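Local structure of extracellular solute-binding protein family 1 (Alicyclobacillus acidocaldarius subsp. acidocaldarius, 4OVJ) at residues I112-P117 and L317-Q322; L120-I125 and S295-I300; E179-S184 and A390-K395. The protein probably captures a solute outside the cell membrane and delivers it to an ABC-type importer. All coordinates share one frame; numbering follows the deposited sequence.

How the contacts relate
Contacts 1 and 2 are neighbours, their centres about 13 Å apart, and they share elements: the loop of 112-117 runs into helix 117-121 of contact 2, I115 and I112 pack on L120, and W298 of strand 293-300 lies against L317 and L318 of helix 307-319. Contact 2 is fully buried and rests on van der Waals contact of a serine and a glycine with one phenyl ring, whereas contact 1 is partly buried and pairs one short hydrogen bond with a loose apolar touch. Contact 3 lies on the opposite side of the chain's centre, about 35 Å from contact 2 between centres. Also partly buried, it relies on weak amide-carboxylate bonds, a water and an arginine.

Contact 1: I112-P117 and L317-Q322; sequences ISTISP and LLNNVQ
The amide oxygen OD1 of N319 is gripped by two hydroxyls, one across the contact and one from a third part of the chain. T114 gives its proton from OG1 over 2.7 Å to N319 OD1, approaching at 127° to the C=O bond and 15° out of the carbonyl plane. The second hydroxyl belongs to S336. On the other branch of the amide, ND2 of N319 is bonded to the main-chain oxygen of N111 and to OD1 of N315, so both ends are engaged and the flip of the group is fixed. T114 meets this oxygen with more than its hydroxyl, for its methyl CG2 also comes within 3.6 Å of N319 OD1. With OG1 lodged between the backbone N and the carbonyl carbon (chi1 53°), CG2 stands beside the backbone N, and the two side chains cross at a slant.

T114 sits in a type I beta turn from I112 to I115, closed by I115 N to I112 O at 3.1 Å, with its CB directed toward the helix. The site thus shows how a turn can dock on a helix C-terminus through an asparagine: N319 is the last residue of helix 307-319, part of a chain whose family points to the two-lobed fold of solute-binding proteins. Just beyond it the chain starts again as helix 321-327, with N320 at the N-cap. OD1 of N320 accepts from A323 N and, weakly, from Q322 N at 2.7 Å.

The apolar part of the contact is looser. The terminal methyl I115 CD1 approaches L318 CD1 no closer than 4.4 Å, yet both side chains also rest on I132 of strand 128-144 and on V335.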
loop_
_atom_site.group_PDB
_atom_site.type_symbol
_atom_site.label_atom_id
_atom_site.label_comp_id
_atom_site.label_asym_id
_atom_site.label_seq_id
_atom_site.Cartn_x
_atom_site.Cartn_y
_atom_site.Cartn_z
ATOM N N ILE A 112 -0.894 20.633 2.729
ATOM C CA ILE A 112 -0.649 19.306 3.267
ATOM C C ILE A 112 -1.464 19.021 4.518
ATOM O O ILE A 112 -1.300 17.966 5.116
ATOM C CB ILE A 112 0.844 19.054 3.543
ATOM C CG1 ILE A 112 1.385 20.072 4.573
ATOM C CG2 ILE A 112 1.589 19.054 2.220
ATOM C CD1 ILE A 112 2.683 19.670 5.223
ATOM N N SER A 113 -2.374 19.930 4.873
ATOM C CA SER A 113 -3.252 19.741 6.038
ATOM C C SER A 113 -4.247 18.595 5.827
ATOM O O SER A 113 -4.830 18.084 6.790
ATOM C CB SER A 113 -3.998 21.045 6.367
ATOM O OG SER A 113 -5.042 21.302 5.433
ATOM N N THR A 114 -4.409 18.191 4.567
ATOM C CA THR A 114 -5.313 17.131 4.147
ATOM C C THR A 114 -4.634 15.761 4.114
ATOM O O THR A 114 -5.269 14.762 3.774
ATOM C CB THR A 114 -5.822 17.424 2.723
ATOM O OG1 THR A 114 -4.693 17.655 1.859
ATOM C CG2 THR A 114 -6.752 18.652 2.714
ATOM N N ILE A 115 -3.348 15.720 4.451
ATOM C CA ILE A 115 -2.542 14.510 4.340
ATOM C C ILE A 115 -2.040 14.157 5.734
ATOM O O ILE A 115 -1.658 15.038 6.487
ATOM C CB ILE A 115 -1.357 14.734 3.367
ATOM C CG1 ILE A 115 -1.902 15.118 1.988
ATOM C CG2 ILE A 115 -0.483 13.495 3.282
ATOM C CD1 ILE A 115 -0.851 15.447 0.951
ATOM N N SER A 116 -2.042 12.872 6.073
ATOM C CA SER A 116 -1.591 12.447 7.387
ATOM C C SER A 116 -0.091 12.613 7.531
ATOM O O SER A 116 0.659 12.356 6.589
ATOM C CB SER A 116 -1.965 10.996 7.649
ATOM O OG SER A 116 -3.223 10.942 8.279
ATOM N N PRO A 117 0.358 13.043 8.715
ATOM C CA PRO A 117 1.799 13.156 8.952
ATOM C C PRO A 117 2.601 11.877 8.672
ATOM O O PRO A 117 3.678 11.956 8.090
ATOM C CB PRO A 117 1.875 13.539 10.428
ATOM C CG PRO A 117 0.631 14.308 10.649
ATOM C CD PRO A 117 -0.420 13.648 9.815
ATOM N N LEU A 317 -3.346 18.473 -8.207
ATOM C CA LEU A 317 -3.414 17.019 -8.305
ATOM C C LEU A 317 -3.764 16.372 -6.974
ATOM O O LEU A 317 -4.505 15.408 -6.937
ATOM C CB LEU A 317 -2.101 16.429 -8.820
ATOM C CG LEU A 317 -1.723 16.816 -10.246
ATOM C CD1 LEU A 317 -0.358 16.229 -10.565
ATOM C CD2 LEU A 317 -2.784 16.394 -11.252
ATOM N N LEU A 318 -3.235 16.919 -5.891
ATOM C CA LEU A 318 -3.478 16.379 -4.566
ATOM C C LEU A 318 -4.858 16.682 -4.031
ATOM O O LEU A 318 -5.478 15.816 -3.435
ATOM C CB LEU A 318 -2.439 16.899 -3.565
ATOM C CG LEU A 318 -0.995 16.442 -3.776
ATOM C CD1 LEU A 318 -0.073 17.307 -2.931
ATOM C CD2 LEU A 318 -0.823 14.978 -3.417
ATOM N N ASN A 319 -5.312 17.917 -4.209
ATOM C CA ASN A 319 -6.444 18.444 -3.416
ATOM C C ASN A 319 -7.668 18.892 -4.188
ATOM O O ASN A 319 -8.711 19.167 -3.587
ATOM C CB ASN A 319 -5.963 19.600 -2.545
ATOM C CG ASN A 319 -5.135 19.135 -1.369
ATOM O OD1 ASN A 319 -5.534 18.225 -0.642
ATOM N ND2 ASN A 319 -3.975 19.738 -1.182
ATOM N N ASN A 320 -7.562 19.004 -5.501
ATOM C CA ASN A 320 -8.688 19.507 -6.267
ATOM C C ASN A 320 -9.664 18.390 -6.587
ATOM O O ASN A 320 -9.251 17.312 -6.995
ATOM C CB ASN A 320 -8.209 20.194 -7.541
ATOM C CG ASN A 320 -9.344 20.810 -8.312
ATOM O OD1 ASN A 320 -10.000 20.137 -9.090
ATOM N ND2 ASN A 320 -9.586 22.093 -8.095
ATOM N N VAL A 321 -10.962 18.641 -6.371
ATOM C CA VAL A 321 -11.973 17.614 -6.604
ATOM C C VAL A 321 -12.132 17.250 -8.091
ATOM O O VAL A 321 -12.434 16.098 -8.400
ATOM C CB VAL A 321 -13.336 17.981 -5.956
ATOM C CG1 VAL A 321 -13.993 19.154 -6.665
ATOM C CG2 VAL A 321 -14.258 16.770 -5.949
ATOM N N GLN A 322 -11.896 18.196 -9.004
ATOM C CA GLN A 322 -11.944 17.886 -10.451
ATOM C C GLN A 322 -10.802 16.939 -10.823
ATOM O O GLN A 322 -10.984 15.996 -11.600
ATOM C CB GLN A 322 -11.892 19.151 -11.321
ATOM C CG GLN A 322 -12.940 20.206 -10.997
ATOM C CD GLN A 322 -14.338 19.635 -10.849
ATOM O OE1 GLN A 322 -14.769 18.802 -11.652
ATOM N NE2 GLN A 322 -15.060 20.083 -9.819
#

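Contact 2: L120-I125 and S295-I300; sequences LKSGYI and SQFWSI
S122 and G123 press against one corner of the F297 ring, and the tight part of the contact lies there. S122 brings its hydroxyl to the ring edge, near the ring plane, with OG 3.5 Å from F297 CE2. The carbonyl oxygen of the same serine comes as close as 3.6 Å to F297 CZ. The hydroxyl is not left without a partner, since OG bonds to the carbonyl oxygen of V119, inside the helical turn that precedes it. G123 follows with its CA 3.7 Å from F297 CE2, an oblique approach; a beta carbon on this residue would sit about as near the same ring atom. The phenyl reaches across because CG of F297 lies anti to its carbonyl carbon (chi1 -63°).

Away from the ring the contact opens out. A type I beta turn from K121 to Y124 leads from the helix into strand 124-125, with Y124 N bonded to K121 O at 3.0 Å. K121 is exposed to solvent. The CB of Y124, a partly exposed residue, is directed away from strand 293-300, and L120 O lies in the plane of the tyrosine ring at its edge, 3.5 Å from Y124 CD1.

The packing of an aromatic from a strand against a helix-to-strand turn illustrates how a sheet is joined to a neighbouring connection. Strand 293-300 runs antiparallel between strands 84-87 and 128-144, and F297 also touches M87 of the first and P133 of the second, while I300 meets A310 of helix 307-319.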
loop_
_atom_site.group_PDB
_atom_site.type_symbol
_atom_site.label_atom_id
_atom_site.label_comp_id
_atom_site.label_asym_id
_atom_site.label_seq_id
_atom_site.Cartn_x
_atom_site.Cartn_y
_atom_site.Cartn_z
ATOM N N LEU A 120 3.044 11.603 4.988
ATOM C CA LEU A 120 4.049 12.572 4.527
ATOM C C LEU A 120 5.485 12.136 4.822
ATOM O O LEU A 120 6.381 12.410 4.026
ATOM C CB LEU A 120 3.814 13.947 5.127
ATOM C CG LEU A 120 2.715 14.745 4.460
ATOM C CD1 LEU A 120 2.310 15.912 5.348
ATOM C CD2 LEU A 120 3.141 15.222 3.066
ATOM N N LYS A 121 5.687 11.461 5.950
ATOM C CA LYS A 121 7.011 11.008 6.361
ATOM C C LYS A 121 7.686 10.132 5.301
ATOM O O LYS A 121 8.911 10.140 5.173
ATOM C CB LYS A 121 6.914 10.250 7.687
ATOM C CG LYS A 121 8.251 9.963 8.333
ATOM C CD LYS A 121 8.975 11.245 8.703
ATOM C CE LYS A 121 10.186 10.968 9.582
ATOM N NZ LYS A 121 11.294 11.907 9.265
ATOM N N SER A 122 6.890 9.399 4.528
ATOM C CA SER A 122 7.423 8.545 3.455
ATOM C C SER A 122 8.154 9.335 2.353
ATOM O O SER A 122 8.968 8.774 1.636
ATOM C CB SER A 122 6.334 7.645 2.858
ATOM O OG SER A 122 5.391 8.370 2.107
ATOM N N GLY A 123 7.875 10.632 2.235
ATOM C CA GLY A 123 8.535 11.482 1.243
ATOM C C GLY A 123 9.750 12.219 1.783
ATOM O O GLY A 123 10.375 12.988 1.056
ATOM N N TYR A 124 10.083 11.997 3.059
ATOM C CA TYR A 124 11.211 12.677 3.699
ATOM C C TYR A 124 12.522 11.931 3.466
ATOM O O TYR A 124 12.584 10.700 3.526
ATOM C CB TYR A 124 10.989 12.874 5.206
ATOM C CG TYR A 124 10.308 14.162 5.583
ATOM C CD1 TYR A 124 8.935 14.306 5.473
ATOM C CD2 TYR A 124 11.046 15.246 6.072
ATOM C CE1 TYR A 124 8.307 15.485 5.827
ATOM C CE2 TYR A 124 10.427 16.431 6.430
ATOM C CZ TYR A 124 9.056 16.545 6.309
ATOM O OH TYR A 124 8.437 17.719 6.651
ATOM N N ILE A 125 13.561 12.699 3.179
ATOM C CA ILE A 125 14.926 12.188 3.114
ATOM C C ILE A 125 15.770 13.206 3.885
ATOM O O ILE A 125 15.744 14.391 3.575
ATOM C CB ILE A 125 15.424 12.070 1.659
ATOM C CG1 ILE A 125 14.539 11.131 0.814
ATOM C CG2 ILE A 125 16.870 11.585 1.621
ATOM C CD1 ILE A 125 14.645 9.661 1.177
ATOM N N SER A 295 1.444 4.859 -3.030
ATOM C CA SER A 295 1.494 4.207 -4.331
ATOM C C SER A 295 2.634 4.782 -5.166
ATOM O O SER A 295 3.369 4.057 -5.833
ATOM C CB SER A 295 0.179 4.413 -5.066
ATOM O OG SER A 295 -0.879 3.909 -4.275
ATOM N N GLN A 296 2.721 6.098 -5.137
ATOM C CA GLN A 296 3.675 6.874 -5.920
ATOM C C GLN A 296 3.727 8.238 -5.273
ATOM O O GLN A 296 3.017 8.487 -4.307
ATOM C CB GLN A 296 3.253 7.059 -7.387
ATOM C CG GLN A 296 2.402 5.994 -8.028
ATOM C CD GLN A 296 1.894 6.419 -9.383
ATOM O OE1 GLN A 296 1.583 7.605 -9.605
ATOM N NE2 GLN A 296 1.797 5.473 -10.294
ATOM N N PHE A 297 4.560 9.118 -5.807
ATOM C CA PHE A 297 4.748 10.464 -5.289
ATOM C C PHE A 297 4.740 11.473 -6.424
ATOM O O PHE A 297 5.141 11.157 -7.543
ATOM C CB PHE A 297 6.115 10.629 -4.610
ATOM C CG PHE A 297 6.325 9.776 -3.410
ATOM C CD1 PHE A 297 6.680 8.445 -3.549
ATOM C CD2 PHE A 297 6.232 10.314 -2.127
ATOM C CE1 PHE A 297 6.867 7.643 -2.440
ATOM C CE2 PHE A 297 6.445 9.516 -1.017
ATOM C CZ PHE A 297 6.747 8.176 -1.175
ATOM N N TRP A 298 4.335 12.703 -6.106
ATOM C CA TRP A 298 4.621 13.855 -6.948
ATOM C C TRP A 298 5.867 14.544 -6.397
ATOM O O TRP A 298 5.935 14.843 -5.209
ATOM C CB TRP A 298 3.483 14.872 -6.946
ATOM C CG TRP A 298 2.141 14.356 -7.308
ATOM C CD1 TRP A 298 1.006 14.519 -6.578
ATOM C CD2 TRP A 298 1.768 13.604 -8.469
ATOM N NE1 TRP A 298 -0.053 13.931 -7.210
ATOM C CE2 TRP A 298 0.384 13.355 -8.372
ATOM C CE3 TRP A 298 2.464 13.111 -9.580
ATOM C CZ2 TRP A 298 -0.307 12.631 -9.334
ATOM C CZ3 TRP A 298 1.768 12.404 -10.538
ATOM C CH2 TRP A 298 0.400 12.176 -10.411
ATOM N N SER A 299 6.824 14.813 -7.283
ATOM C CA SER A 299 8.033 15.541 -6.939
ATOM C C SER A 299 8.228 16.682 -7.952
ATOM O O SER A 299 7.699 16.650 -9.069
ATOM C CB SER A 299 9.238 14.601 -6.964
ATOM O OG SER A 299 9.197 13.615 -5.932
ATOM N N ILE A 300 8.987 17.684 -7.545
ATOM C CA ILE A 300 9.290 18.833 -8.377
ATOM C C ILE A 300 10.806 18.918 -8.567
ATOM O O ILE A 300 11.572 18.682 -7.634
ATOM C CB ILE A 300 8.745 20.129 -7.748
ATOM C CG1 ILE A 300 7.226 20.061 -7.633
ATOM C CG2 ILE A 300 9.145 21.371 -8.561
ATOM C CD1 ILE A 300 6.597 21.197 -6.857
#

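Contact 3: E179-S184 and A390-K395; sequences ENDDES and AVQYGK. With SO4 (sulfate ion), chain B.
Q392 reaches from the end of helix 377-392 to D181 and E183, and its side chain can be followed atom by atom. CB remains 4.8 Å from D181 OD2, so contact begins further out. CG comes to 3.7 Å from the same oxygen, and CD lies no farther from it. The chain beyond CG is extended (chi2 165°), which carries the amide nitrogen to the carboxylates. There NE2 makes two weak bonds, at 3.0 Å to D181 OD2 and at 3.4 Å to E183 OE1. The amide plane is turned 65° from the aspartate carboxylate and 74° from the glutamate one, and D181 and Q392 meet from opposite directions.

NE2 also donates to a water, which gives its protons to D181 O at 3.0 Å and E183 O at 2.8 Å. This bridge spans an inverse gamma turn centred on D182, while on the other side positive phi at G394 and bonds back into the last turn make a Schellman motif after the helix. The loop 179-184 is thus joined to the last turn of helix 377-392 through one side-chain amide. Cut back to an alanine here, the side chain would lose its amide, which would probably deprive both acids of this donor and the water of its link to the helix.

The stronger partner of the two carboxylates is R225, whose NH1 forms salt bridges with D181 OD2 and E183 OE1. S184 OG lies 2.9 Å from O4 of a sulfate, probably from the crystallisation liquor, which Y139 OH and W260 NE1 also bond.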
loop_
_atom_site.group_PDB
_atom_site.type_symbol
_atom_site.label_atom_id
_atom_site.label_comp_id
_atom_site.label_asym_id
_atom_site.label_seq_id
_atom_site.Cartn_x
_atom_site.Cartn_y
_atom_site.Cartn_z
ATOM N N GLU A 179 -11.455 -17.621 7.630
ATOM C CA GLU A 179 -10.540 -16.733 6.912
ATOM C C GLU A 179 -9.593 -17.561 6.074
ATOM O O GLU A 179 -9.374 -18.724 6.359
ATOM C CB GLU A 179 -9.724 -15.887 7.907
ATOM C CG GLU A 179 -8.861 -14.788 7.272
ATOM C CD GLU A 179 -7.965 -14.067 8.272
ATOM O OE1 GLU A 179 -8.297 -14.057 9.459
ATOM O OE2 GLU A 179 -6.931 -13.480 7.872
ATOM N N ASN A 180 -9.026 -16.940 5.050
ATOM C CA ASN A 180 -7.906 -17.516 4.319
ATOM C C ASN A 180 -6.697 -17.627 5.240
ATOM O O ASN A 180 -6.607 -16.939 6.260
ATOM C CB ASN A 180 -7.538 -16.629 3.142
ATOM C CG ASN A 180 -8.561 -16.638 2.023
ATOM O OD1 ASN A 180 -9.682 -17.165 2.130
ATOM N ND2 ASN A 180 -8.180 -16.014 0.928
ATOM N N ASP A 181 -5.746 -18.475 4.869
ATOM C CA ASP A 181 -4.481 -18.548 5.582
ATOM C C ASP A 181 -3.620 -17.443 4.982
ATOM O O ASP A 181 -2.991 -17.627 3.942
ATOM C CB ASP A 181 -3.860 -19.934 5.414
ATOM C CG ASP A 181 -2.584 -20.113 6.212
ATOM O OD1 ASP A 181 -2.000 -19.078 6.636
ATOM O OD2 ASP A 181 -2.163 -21.290 6.404
ATOM N N ASP A 182 -3.618 -16.284 5.645
ATOM C CA ASP A 182 -3.089 -15.051 5.065
ATOM C C ASP A 182 -1.642 -14.808 5.472
ATOM O O ASP A 182 -1.273 -13.743 5.981
ATOM C CB ASP A 182 -4.006 -13.884 5.427
ATOM C CG ASP A 182 -5.311 -13.945 4.684
ATOM O OD1 ASP A 182 -5.264 -14.139 3.456
ATOM O OD2 ASP A 182 -6.392 -13.803 5.304
ATOM N N GLU A 183 -0.828 -15.822 5.234
ATOM C CA GLU A 183 0.601 -15.737 5.463
ATOM C C GLU A 183 1.333 -15.358 4.183
ATOM O O GLU A 183 1.220 -16.020 3.154
ATOM C CB GLU A 183 1.152 -17.044 5.990
ATOM C CG GLU A 183 0.708 -17.355 7.413
ATOM C CD GLU A 183 1.072 -18.770 7.815
ATOM O OE1 GLU A 183 0.268 -19.691 7.539
ATOM O OE2 GLU A 183 2.161 -18.960 8.403
ATOM N N SER A 184 2.110 -14.303 4.294
ATOM C CA SER A 184 2.928 -13.797 3.211
ATOM C C SER A 184 4.014 -12.967 3.849
ATOM O O SER A 184 3.915 -12.573 5.022
ATOM C CB SER A 184 2.108 -12.920 2.262
ATOM O OG SER A 184 1.721 -11.694 2.882
ATOM N N ALA A 390 5.967 -24.886 2.750
ATOM C CA ALA A 390 6.548 -26.099 3.371
ATOM C C ALA A 390 6.032 -26.348 4.780
ATOM O O ALA A 390 5.754 -27.483 5.153
ATOM C CB ALA A 390 8.071 -26.026 3.385
ATOM N N VAL A 391 5.888 -25.276 5.556
ATOM C CA VAL A 391 5.326 -25.370 6.888
ATOM C C VAL A 391 3.842 -25.762 6.817
ATOM O O VAL A 391 3.402 -26.604 7.582
ATOM C CB VAL A 391 5.518 -24.050 7.666
ATOM C CG1 VAL A 391 4.773 -24.081 8.991
ATOM C CG2 VAL A 391 7.002 -23.807 7.894
ATOM N N GLN A 392 3.093 -25.158 5.896
ATOM C CA GLN A 392 1.652 -25.445 5.734
ATOM C C GLN A 392 1.418 -26.883 5.304
ATOM O O GLN A 392 0.425 -27.503 5.680
ATOM C CB GLN A 392 1.032 -24.510 4.703
ATOM C CG GLN A 392 0.843 -23.083 5.171
ATOM C CD GLN A 392 0.567 -22.094 4.046
ATOM O OE1 GLN A 392 0.813 -22.368 2.861
ATOM N NE2 GLN A 392 0.071 -20.920 4.414
ATOM N N TYR A 393 2.336 -27.404 4.503
ATOM C CA TYR A 393 2.275 -28.791 4.045
ATOM C C TYR A 393 2.723 -29.792 5.112
ATOM O O TYR A 393 2.516 -30.992 4.955
ATOM C CB TYR A 393 3.182 -28.975 2.830
ATOM C CG TYR A 393 2.665 -28.507 1.492
ATOM C CD1 TYR A 393 1.312 -28.262 1.256
ATOM C CD2 TYR A 393 3.543 -28.376 0.429
ATOM C CE1 TYR A 393 0.870 -27.883 -0.003
ATOM C CE2 TYR A 393 3.114 -27.995 -0.825
ATOM C CZ TYR A 393 1.774 -27.752 -1.036
ATOM O OH TYR A 393 1.356 -27.372 -2.282
ATOM N N GLY A 394 3.360 -29.313 6.175
ATOM C CA GLY A 394 3.855 -30.180 7.233
ATOM C C GLY A 394 5.193 -30.804 6.892
ATOM O O GLY A 394 5.616 -31.760 7.539
ATOM N N LYS A 395 5.867 -30.264 5.881
ATOM C CA LYS A 395 7.177 -30.766 5.482
ATOM C C LYS A 395 8.276 -30.329 6.441
ATOM O O LYS A 395 9.279 -31.013 6.577
ATOM C CB LYS A 395 7.504 -30.325 4.058
ATOM C CG LYS A 395 6.725 -31.091 2.995
ATOM C CD LYS A 395 7.163 -30.693 1.591
ATOM C CE LYS A 395 6.849 -31.774 0.571
ATOM N NZ LYS A 395 5.385 -31.924 0.351
HETATM S S SO4 B . 0.472 -9.580 0.218
HETATM O O1 SO4 B . 1.339 -10.733 -0.095
HETATM O O2 SO4 B . 1.190 -8.297 0.005
HETATM O O3 SO4 B . -0.693 -9.593 -0.690
HETATM O O4 SO4 B . 0.011 -9.706 1.616
HETATM O O HOH W 1 -0.314 -18.307 2.775
#